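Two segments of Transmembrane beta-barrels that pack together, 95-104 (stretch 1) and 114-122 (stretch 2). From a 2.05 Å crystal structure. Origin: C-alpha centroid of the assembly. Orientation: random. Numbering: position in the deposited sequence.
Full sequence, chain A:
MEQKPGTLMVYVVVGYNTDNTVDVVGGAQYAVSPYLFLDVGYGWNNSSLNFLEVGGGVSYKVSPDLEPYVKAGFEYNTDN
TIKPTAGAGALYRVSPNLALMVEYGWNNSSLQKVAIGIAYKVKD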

# COMPACT_ATOMS: atom_id res chain seq x y z
N SER A 95 10.54 14.27 3.24
CA SER A 95 11.54 14.90 2.39
C SER A 95 11.00 14.92 0.98
O SER A 95 9.96 14.33 0.70
CB SER A 95 12.88 14.16 2.46
OG SER A 95 12.90 13.09 1.53
N PRO A 96 11.67 15.63 0.06
CA PRO A 96 11.28 15.52 -1.35
C PRO A 96 11.43 14.12 -1.90
O PRO A 96 10.82 13.80 -2.93
CB PRO A 96 12.24 16.50 -2.04
CG PRO A 96 12.53 17.52 -1.00
CD PRO A 96 12.61 16.74 0.28
N ASN A 97 12.22 13.28 -1.24
CA ASN A 97 12.47 11.92 -1.68
C ASN A 97 11.71 10.87 -0.90
O ASN A 97 11.52 9.76 -1.41
CB ASN A 97 13.98 11.62 -1.57
CG ASN A 97 14.46 10.75 -2.69
OD1 ASN A 97 13.68 10.32 -3.53
ND2 ASN A 97 15.77 10.49 -2.72
N LEU A 98 11.27 11.19 0.32
CA LEU A 98 10.83 10.18 1.27
C LEU A 98 9.51 10.58 1.91
O LEU A 98 9.21 11.76 2.10
CB LEU A 98 11.88 9.98 2.36
CG LEU A 98 11.65 8.88 3.40
CD1 LEU A 98 11.56 7.52 2.74
CD2 LEU A 98 12.76 8.92 4.42
N ALA A 99 8.73 9.56 2.27
CA ALA A 99 7.46 9.76 2.95
C ALA A 99 7.24 8.59 3.89
O ALA A 99 7.62 7.46 3.60
CB ALA A 99 6.30 9.88 1.96
N LEU A 100 6.63 8.88 5.04
CA LEU A 100 6.22 7.84 5.97
C LEU A 100 4.83 7.36 5.61
O LEU A 100 3.96 8.16 5.25
CB LEU A 100 6.24 8.36 7.41
CG LEU A 100 7.57 9.02 7.79
CD1 LEU A 100 7.49 9.55 9.20
CD2 LEU A 100 8.72 8.04 7.63
N MET A 101 4.63 6.05 5.70
CA MET A 101 3.42 5.41 5.22
C MET A 101 2.77 4.67 6.37
O MET A 101 3.43 3.90 7.07
CB MET A 101 3.74 4.46 4.07
CG MET A 101 2.55 3.74 3.49
SD MET A 101 3.11 2.68 2.14
CE MET A 101 1.57 1.96 1.59
N VAL A 102 1.48 4.91 6.57
CA VAL A 102 0.68 4.17 7.53
C VAL A 102 -0.62 3.79 6.84
O VAL A 102 -1.18 4.58 6.06
CB VAL A 102 0.40 4.97 8.82
CG1 VAL A 102 1.71 5.34 9.49
CG2 VAL A 102 -0.41 6.22 8.52
N GLU A 103 -1.08 2.57 7.09
CA GLU A 103 -2.21 2.04 6.36
C GLU A 103 -2.98 1.08 7.24
O GLU A 103 -2.40 0.15 7.81
CB GLU A 103 -1.75 1.33 5.09
CG GLU A 103 -2.85 0.58 4.38
CD GLU A 103 -2.39 0.03 3.06
OE1 GLU A 103 -1.56 0.70 2.40
OE2 GLU A 103 -2.85 -1.07 2.68
N TYR A 104 -4.28 1.31 7.37
CA TYR A 104 -5.19 0.34 7.94
C TYR A 104 -5.86 -0.41 6.80
O TYR A 104 -6.37 0.20 5.86
CB TYR A 104 -6.24 1.03 8.82
CG TYR A 104 -7.32 0.10 9.30
CD1 TYR A 104 -8.60 0.17 8.77
CD2 TYR A 104 -7.06 -0.85 10.27
CE1 TYR A 104 -9.60 -0.68 9.20
CE2 TYR A 104 -8.05 -1.71 10.70
CZ TYR A 104 -9.32 -1.62 10.17
OH TYR A 104 -10.30 -2.47 10.60
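Stretch 2 114-122: VAIGIAYKV

Stretch 2 lies alongside stretch 1 as a neighbouring antiparallel β-strand. Residues 114-121 are extended and pair with 98-104. The two N-to-C directions make an angle of 148°, so the strands run oppositely with a marked twist. Their axes approach to 4.3 Å, and the contact buries 728 Å² in total.

The register pairs Tyr104 with Val114, Val102 with Ile116, Leu100 with Ile118 and Leu98 with Tyr120. Between these lie the hydrogen-bonded pairs. Glu103 N gives a bond to Ala115 O and Ala115 N gives one to Glu103 O, both 2.9 Å. Met101 N reaches Gly117 O at 2.7 Å, and Gly117 N returns to Met101 O at 2.8 Å. Ala119 N bonds to Ala99 O at 2.8 Å; the reverse bond, Ala99 N to Ala119 O, is 3.0 Å long and weak because it is bent. Lys121 N extends the ladder past the strand of stretch 1, bonding to Asn97 O at 3.0 Å with nearly straight geometry.

One face carries Ala99, Met101, Glu103, Ala115 and Ala119. Here stretch 2 is low in relief. Its two alanines flank Gly117, which has no side chain and leaves a gap in the row. Opposite that gap is Met101, a long side chain with all three chi angles t. Met101 CB comes to 3.5 Å from Gly117 O, but the end of the side chain leads away from stretch 2, so the methionine does not fold down over the glycine. Glu103 also extends away, beside the small Ala115. Ala99 and Ala119 meet as two small bumps, CB to CB 4.3 Å.

The other face is bulkier, with mostly apolar side chains on the surface. Ile118 is a bump that lies beside two leucines and touches both: Leu98 CD1 comes to 3.8 Å from Ile118 CB, and Leu100 CD2 lies 4.2 Å from Ile118 CG2. Leu98 bends its end toward stretch 2 to make this contact. Farther along, Val102 CG1 sits 4.0 Å from Ile116 CG2. At Tyr104 the ring presents its edge to Val114, and Tyr104 CD2 is 4.0 Å from Val114 CG2.

Near the start of stretch 1, the end of Tyr120 comes nearer to stretch 1, and the side-chain amide of Asn97 lies over one face of its ring. Asn97 ND2 is modelled 2.9 Å from Tyr120 OH, but the amide is probably turned over, so its atom assignment is uncertain. Lys121 points its CB toward stretch 1, then runs away fully extended. Lys121 CD passes 4.1 Å from Pro96 O.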

# COMPACT_ATOMS: atom_id res chain seq x y z
N VAL A 114 -2.75 -3.48 10.41
CA VAL A 114 -2.14 -2.16 10.46
C VAL A 114 -0.72 -2.31 9.94
O VAL A 114 0.02 -3.19 10.39
CB VAL A 114 -2.15 -1.57 11.88
CG1 VAL A 114 -1.31 -0.31 11.95
CG2 VAL A 114 -3.59 -1.28 12.30
N ALA A 115 -0.36 -1.49 8.96
CA ALA A 115 0.95 -1.55 8.34
C ALA A 115 1.60 -0.17 8.37
O ALA A 115 0.95 0.85 8.14
CB ALA A 115 0.86 -2.04 6.89
N ILE A 116 2.90 -0.16 8.69
CA ILE A 116 3.70 1.05 8.69
C ILE A 116 4.92 0.81 7.81
O ILE A 116 5.40 -0.33 7.68
CB ILE A 116 4.13 1.48 10.11
CG1 ILE A 116 4.93 0.36 10.77
CG2 ILE A 116 2.91 1.84 10.94
CD1 ILE A 116 5.41 0.69 12.17
N GLY A 117 5.42 1.87 7.21
CA GLY A 117 6.55 1.74 6.31
C GLY A 117 6.94 3.09 5.74
O GLY A 117 6.51 4.14 6.23
N ILE A 118 7.77 3.04 4.70
CA ILE A 118 8.23 4.25 4.02
C ILE A 118 7.86 4.14 2.55
O ILE A 118 7.62 3.06 2.01
CB ILE A 118 9.74 4.47 4.18
CG1 ILE A 118 10.51 3.32 3.52
CG2 ILE A 118 10.11 4.66 5.64
CD1 ILE A 118 12.00 3.38 3.72
N ALA A 119 7.84 5.30 1.90
CA ALA A 119 7.53 5.39 0.48
C ALA A 119 8.56 6.29 -0.18
O ALA A 119 8.65 7.48 0.14
CB ALA A 119 6.11 5.93 0.25
N TYR A 120 9.36 5.71 -1.08
CA TYR A 120 10.45 6.39 -1.75
C TYR A 120 10.00 6.79 -3.15
O TYR A 120 9.49 5.95 -3.89
CB TYR A 120 11.68 5.49 -1.82
CG TYR A 120 12.94 6.14 -2.36
CD1 TYR A 120 13.24 6.09 -3.72
CD2 TYR A 120 13.84 6.76 -1.51
CE1 TYR A 120 14.41 6.66 -4.21
CE2 TYR A 120 15.00 7.34 -2.00
CZ TYR A 120 15.28 7.28 -3.35
OH TYR A 120 16.44 7.86 -3.81
N LYS A 121 10.20 8.06 -3.49
CA LYS A 121 9.73 8.60 -4.76
C LYS A 121 10.85 8.51 -5.79
O LYS A 121 11.88 9.19 -5.67
CB LYS A 121 9.27 10.05 -4.59
CG LYS A 121 8.66 10.65 -5.84
CD LYS A 121 8.21 12.08 -5.62
CE LYS A 121 7.63 12.66 -6.90
NZ LYS A 121 7.00 14.00 -6.69
N VAL A 122 10.67 7.65 -6.79
CA VAL A 122 11.68 7.48 -7.83
C VAL A 122 11.30 8.29 -9.07
O VAL A 122 11.58 9.49 -9.14
CB VAL A 122 11.87 5.99 -8.19
CG1 VAL A 122 12.74 5.30 -7.15
CG2 VAL A 122 10.54 5.29 -8.31